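Inorganic polyphosphate/ATP-glucomannokinase (Arthrobacter sp., PDB 1WOQ) catalyses the phosphorylation of glucose, and probably mannose, with inorganic polyphosphate or ATP as the phosphoryl donor. Local coordinates at residues I17-T22 with V78-P83; I147-G152 with G222-R227. All coordinates share one frame; numbering follows the deposited sequence.

Interaction 1 (I17-T22 with V78-P83); sequences IDIGGT and VGVTFP. With BGC (beta-D-glucopyranose), chain C; PO4 (phosphate ion), chain D.
Asp-18 and Thr-81 meet side chain to side chain through a very short hydrogen bond, 2.5 Å from Thr-81 OG1 to Asp-18 OD1, in which the hydroxyl is the donor. With chi1 at 71°, OG1 sits between its own backbone N and carbonyl carbon, and from there it also accepts the amide of Ile-19, whose N lies 3.0 Å from Thr-81 OG1. This side-chain oxygen stands in for a backbone acceptor where the parallel ladder gives out. Before that point the pairing is regular: Ile-17 N donates to Gly-79 O (2.7 Å) and Ile-17 O accepts from Thr-81 N (2.8 Å), bracketing Val-80. Strands 14-19 and 78-82 are neighbours in the mixed sheet of one lobe of this actin-like ATPase fold, and the glycines that follow Ile-19 are consistent with the first phosphate loop of that superfamily. An alanine in place of Thr-81 would remove the shared hydroxyl, and would probably leave the Ile-19 amide without its acceptor and the Asp-18 carboxylate freer to turn. On the tightly packed face, Ile-19 CD1 rests 3.6 Å from Val-80 CG1 and at the edge of the Phe-82 ring, while Ile-17 CB faces Val-80 CG2; helix 51-66 covers both isoleucines with Val-54, Val-58, Val-61 and Val-62. Buried here too is Thr-81 O, which has no polar partner in the model and has Ile-19 CB 3.3 Å away. Beyond Ile-19 the segments part and the contact loosens. Pro-83 keeps a light touch, its CD 3.8 Å from Ile-19 O, and borders the glucose pocket, whereas segment 17-22 runs out to exposed Gly-21, whose N donates to O4 of a phosphate ion, probably from the crystallisation liquor, at 2.8 Å.

Interaction 2 (I147-G152 with G222-R227); sequences ITLGTG and GGISKR. With PO4 (phosphate ion), chain D.
Leu-149 takes part in most of the contacts here, its carbonyl oxygen and CB touching Gly-222 and Ile-224 of the glycine-rich turn. Leu-149 O receives a CA-H...O contact from Gly-222 CA at 3.4 Å. Beside it, Leu-149 CB packs 3.9 Å from Ile-224 CG1, which stands between its own backbone N and carbonyl carbon (chi1 62°), a setting that brings CG1 and CD1 alongside Leu-149 CB. A water links the two segments, donating to Leu-149 O at 2.8 Å and accepting from Ile-224 N at 2.7 Å. Gly-222 has no room for a side chain, since a CB would run into Leu-149 O and into the preceding carbonyl.

One shell out, Gly-222 O takes two donors from Ser-225, OG at 2.8 Å and N at 3.0 Å, which pin the turn at the start of the 3-10 segment. Tyr-198 of helix 195-213 touches both Leu-149 and Ile-224, and Leu-149 is backbone-bonded to Gly-221.

Past the strand, the Gly-150 to Gly-152 loop bends toward the phosphate: Thr-151 N points almost straight at phosphate O2 (3.0 Å, 175° at the hydrogen), and Thr-151 OG1 donates to phosphate O4 at 2.8 Å. The two glycine-bearing turns, each following a strand of the same sheet, resemble the second phosphate loop and the adenosine motif of actin-like ATPase kinases.

Overall arrangement
The two interactions occupy related places in two sheets that share one strand order: interaction 1 pairs the end of the first strand with the fourth strand itself, whereas interaction 2 sets it against the turn that follows the fourth. Interaction 1 is a buried contact, held by backbone pairing, a shared hydroxyl and aliphatic packing. Interaction 2 is a surface contact, where the pairing has already ended and a water, a CA-H...O contact and one apolar pair remain. The centres of interactions 1 and 2 lie about 15 Å apart. Both reach the same phosphate, beside the glucose pocket to which Pro-83 and Gly-152 contribute from the two sides.

Interaction 1 (I17-T22 with V78-P83)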
# COMPACT_ATOMS: atom_id res chain seq x y z
N ILE A 17 -9.56 -3.42 3.57
CA ILE A 17 -9.26 -4.45 2.58
C ILE A 17 -8.05 -4.01 1.75
O ILE A 17 -7.99 -2.87 1.30
CB ILE A 17 -10.46 -4.66 1.62
CG1 ILE A 17 -11.71 -5.03 2.43
CG2 ILE A 17 -10.15 -5.77 0.61
CD1 ILE A 17 -11.63 -6.38 3.13
N ASP A 18 -7.10 -4.93 1.54
CA ASP A 18 -5.90 -4.62 0.77
C ASP A 18 -5.85 -5.51 -0.47
O ASP A 18 -5.75 -6.74 -0.37
CB ASP A 18 -4.67 -4.84 1.67
CG ASP A 18 -3.37 -4.35 1.04
OD1 ASP A 18 -3.38 -3.39 0.24
OD2 ASP A 18 -2.31 -4.93 1.36
N ILE A 19 -5.97 -4.89 -1.64
CA ILE A 19 -5.94 -5.63 -2.90
C ILE A 19 -4.51 -5.71 -3.42
O ILE A 19 -3.91 -4.70 -3.79
CB ILE A 19 -6.83 -4.95 -3.97
CG1 ILE A 19 -8.29 -4.94 -3.50
CG2 ILE A 19 -6.70 -5.69 -5.30
CD1 ILE A 19 -9.23 -4.17 -4.41
N GLY A 20 -3.96 -6.92 -3.42
CA GLY A 20 -2.60 -7.11 -3.88
C GLY A 20 -2.52 -7.92 -5.16
O GLY A 20 -3.53 -8.37 -5.69
N GLY A 21 -1.30 -8.11 -5.65
CA GLY A 21 -1.10 -8.86 -6.87
C GLY A 21 -1.40 -10.34 -6.72
O GLY A 21 -1.94 -10.96 -7.63
N THR A 22 -1.06 -10.91 -5.56
CA THR A 22 -1.29 -12.33 -5.33
C THR A 22 -2.39 -12.63 -4.33
O THR A 22 -2.91 -13.74 -4.29
CB THR A 22 0.00 -13.03 -4.85
OG1 THR A 22 0.40 -12.50 -3.58
CG2 THR A 22 1.13 -12.81 -5.86
N VAL A 78 -16.42 0.64 4.38
CA VAL A 78 -15.26 -0.24 4.26
C VAL A 78 -14.16 0.44 3.45
O VAL A 78 -14.42 1.00 2.39
CB VAL A 78 -15.65 -1.56 3.55
CG1 VAL A 78 -14.43 -2.44 3.34
CG2 VAL A 78 -16.70 -2.28 4.37
N GLY A 79 -12.93 0.38 3.96
CA GLY A 79 -11.81 0.98 3.27
C GLY A 79 -11.13 -0.08 2.42
O GLY A 79 -10.96 -1.22 2.85
N VAL A 80 -10.72 0.29 1.21
CA VAL A 80 -10.08 -0.67 0.31
C VAL A 80 -8.91 -0.03 -0.41
O VAL A 80 -8.97 1.15 -0.77
CB VAL A 80 -11.10 -1.16 -0.75
CG1 VAL A 80 -10.46 -2.20 -1.65
CG2 VAL A 80 -12.34 -1.71 -0.06
N THR A 81 -7.83 -0.79 -0.61
CA THR A 81 -6.68 -0.25 -1.33
C THR A 81 -6.67 -0.77 -2.76
O THR A 81 -7.29 -1.78 -3.08
CB THR A 81 -5.33 -0.68 -0.69
OG1 THR A 81 -5.11 -2.07 -0.93
CG2 THR A 81 -5.34 -0.41 0.81
N PHE A 82 -5.94 -0.07 -3.62
CA PHE A 82 -5.83 -0.46 -5.01
C PHE A 82 -4.48 0.04 -5.51
O PHE A 82 -4.10 1.17 -5.24
CB PHE A 82 -6.95 0.17 -5.84
CG PHE A 82 -6.96 -0.30 -7.26
CD1 PHE A 82 -7.60 -1.47 -7.61
CD2 PHE A 82 -6.26 0.41 -8.24
CE1 PHE A 82 -7.56 -1.94 -8.92
CE2 PHE A 82 -6.21 -0.05 -9.55
CZ PHE A 82 -6.86 -1.23 -9.89
N PRO A 83 -3.75 -0.80 -6.27
CA PRO A 83 -2.44 -0.42 -6.79
C PRO A 83 -2.45 0.54 -7.97
O PRO A 83 -1.97 0.21 -9.05
CB PRO A 83 -1.82 -1.76 -7.14
CG PRO A 83 -2.99 -2.51 -7.68
CD PRO A 83 -4.10 -2.17 -6.68
C2 BGC C . 1.59 1.36 -9.06
C3 BGC C . 1.32 2.08 -7.73
C4 BGC C . 1.37 1.06 -6.57
C5 BGC C . 2.70 0.30 -6.61
C6 BGC C . 2.81 -0.78 -5.55
C1 BGC C . 2.92 0.62 -8.96
O1 BGC C . 3.18 -0.07 -10.14
O2 BGC C . 1.64 2.31 -10.11
O3 BGC C . 0.05 2.71 -7.77
O4 BGC C . 1.24 1.75 -5.33
O5 BGC C . 2.86 -0.34 -7.90
O6 BGC C . 1.71 -1.67 -5.60
P PO4 D . 1.87 -6.69 -4.01
O1 PO4 D . 0.89 -5.48 -3.72
O2 PO4 D . 3.34 -6.36 -4.06
O3 PO4 D . 1.56 -7.62 -2.81
O4 PO4 D . 1.31 -7.26 -5.31

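Interaction 2 (I147-G152 with G222-R227)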
# COMPACT_ATOMS: atom_id res chain seq x y z
N ILE A 147 8.52 4.00 0.79
CA ILE A 147 8.70 3.32 -0.49
C ILE A 147 8.45 1.83 -0.29
O ILE A 147 9.12 1.19 0.52
CB ILE A 147 10.15 3.51 -1.00
CG1 ILE A 147 10.47 5.00 -1.13
CG2 ILE A 147 10.35 2.78 -2.32
CD1 ILE A 147 9.60 5.75 -2.14
N THR A 148 7.48 1.28 -1.02
CA THR A 148 7.18 -0.14 -0.90
C THR A 148 7.78 -0.94 -2.06
O THR A 148 7.67 -0.55 -3.22
CB THR A 148 5.65 -0.39 -0.83
OG1 THR A 148 5.04 0.00 -2.06
CG2 THR A 148 5.05 0.42 0.31
N LEU A 149 8.43 -2.05 -1.72
CA LEU A 149 9.06 -2.90 -2.73
C LEU A 149 8.31 -4.23 -2.85
O LEU A 149 8.29 -5.03 -1.91
CB LEU A 149 10.52 -3.16 -2.34
CG LEU A 149 11.37 -1.90 -2.11
CD1 LEU A 149 12.73 -2.29 -1.55
CD2 LEU A 149 11.52 -1.13 -3.41
N GLY A 150 7.70 -4.47 -4.00
CA GLY A 150 6.96 -5.71 -4.20
C GLY A 150 6.78 -5.95 -5.68
O GLY A 150 7.74 -5.85 -6.44
N THR A 151 5.55 -6.26 -6.09
CA THR A 151 5.27 -6.49 -7.51
C THR A 151 5.67 -5.21 -8.25
O THR A 151 6.30 -5.25 -9.30
CB THR A 151 3.77 -6.77 -7.72
OG1 THR A 151 3.42 -7.99 -7.06
CG2 THR A 151 3.45 -6.90 -9.21
N GLY A 152 5.30 -4.08 -7.67
CA GLY A 152 5.68 -2.80 -8.25
C GLY A 152 6.36 -2.02 -7.15
O GLY A 152 6.61 -2.56 -6.07
N GLY A 222 6.66 -3.10 1.88
CA GLY A 222 6.56 -4.16 0.90
C GLY A 222 7.05 -5.47 1.49
O GLY A 222 7.76 -5.48 2.50
N GLY A 223 6.68 -6.57 0.86
CA GLY A 223 7.07 -7.88 1.34
C GLY A 223 8.53 -8.07 1.70
O GLY A 223 8.85 -8.48 2.82
N ILE A 224 9.44 -7.76 0.78
CA ILE A 224 10.86 -7.95 1.04
C ILE A 224 11.51 -6.95 1.99
O ILE A 224 12.72 -7.00 2.19
CB ILE A 224 11.67 -7.99 -0.27
CG1 ILE A 224 11.55 -6.66 -1.02
CG2 ILE A 224 11.19 -9.15 -1.13
CD1 ILE A 224 12.51 -6.54 -2.19
N SER A 225 10.72 -6.06 2.57
CA SER A 225 11.30 -5.11 3.52
C SER A 225 11.69 -5.94 4.74
O SER A 225 12.43 -5.48 5.61
CB SER A 225 10.28 -4.03 3.92
OG SER A 225 9.20 -4.57 4.67
N LYS A 226 11.20 -7.18 4.79
CA LYS A 226 11.51 -8.07 5.90
C LYS A 226 12.95 -8.56 5.76
O LYS A 226 13.50 -9.14 6.69
CB LYS A 226 10.55 -9.27 5.91
CG LYS A 226 10.44 -9.96 7.26
CD LYS A 226 9.38 -9.31 8.16
CE LYS A 226 9.69 -7.85 8.47
NZ LYS A 226 8.57 -7.18 9.20
N ARG A 227 13.54 -8.33 4.59
CA ARG A 227 14.92 -8.72 4.33
C ARG A 227 15.79 -7.48 4.22
O ARG A 227 16.88 -7.53 3.64
CB ARG A 227 15.01 -9.53 3.03
CG ARG A 227 14.08 -10.74 2.99
CD ARG A 227 14.35 -11.72 4.12
NE ARG A 227 15.63 -12.41 3.98
CZ ARG A 227 16.79 -11.96 4.45
NH1 ARG A 227 16.84 -10.81 5.11
NH2 ARG A 227 17.90 -12.66 4.26
P PO4 D . 1.87 -6.69 -4.01
O1 PO4 D . 0.89 -5.48 -3.72
O2 PO4 D . 3.34 -6.36 -4.06
O3 PO4 D . 1.56 -7.62 -2.81
O4 PO4 D . 1.31 -7.26 -5.31
O HOH W 1 8.02 -7.77 -1.53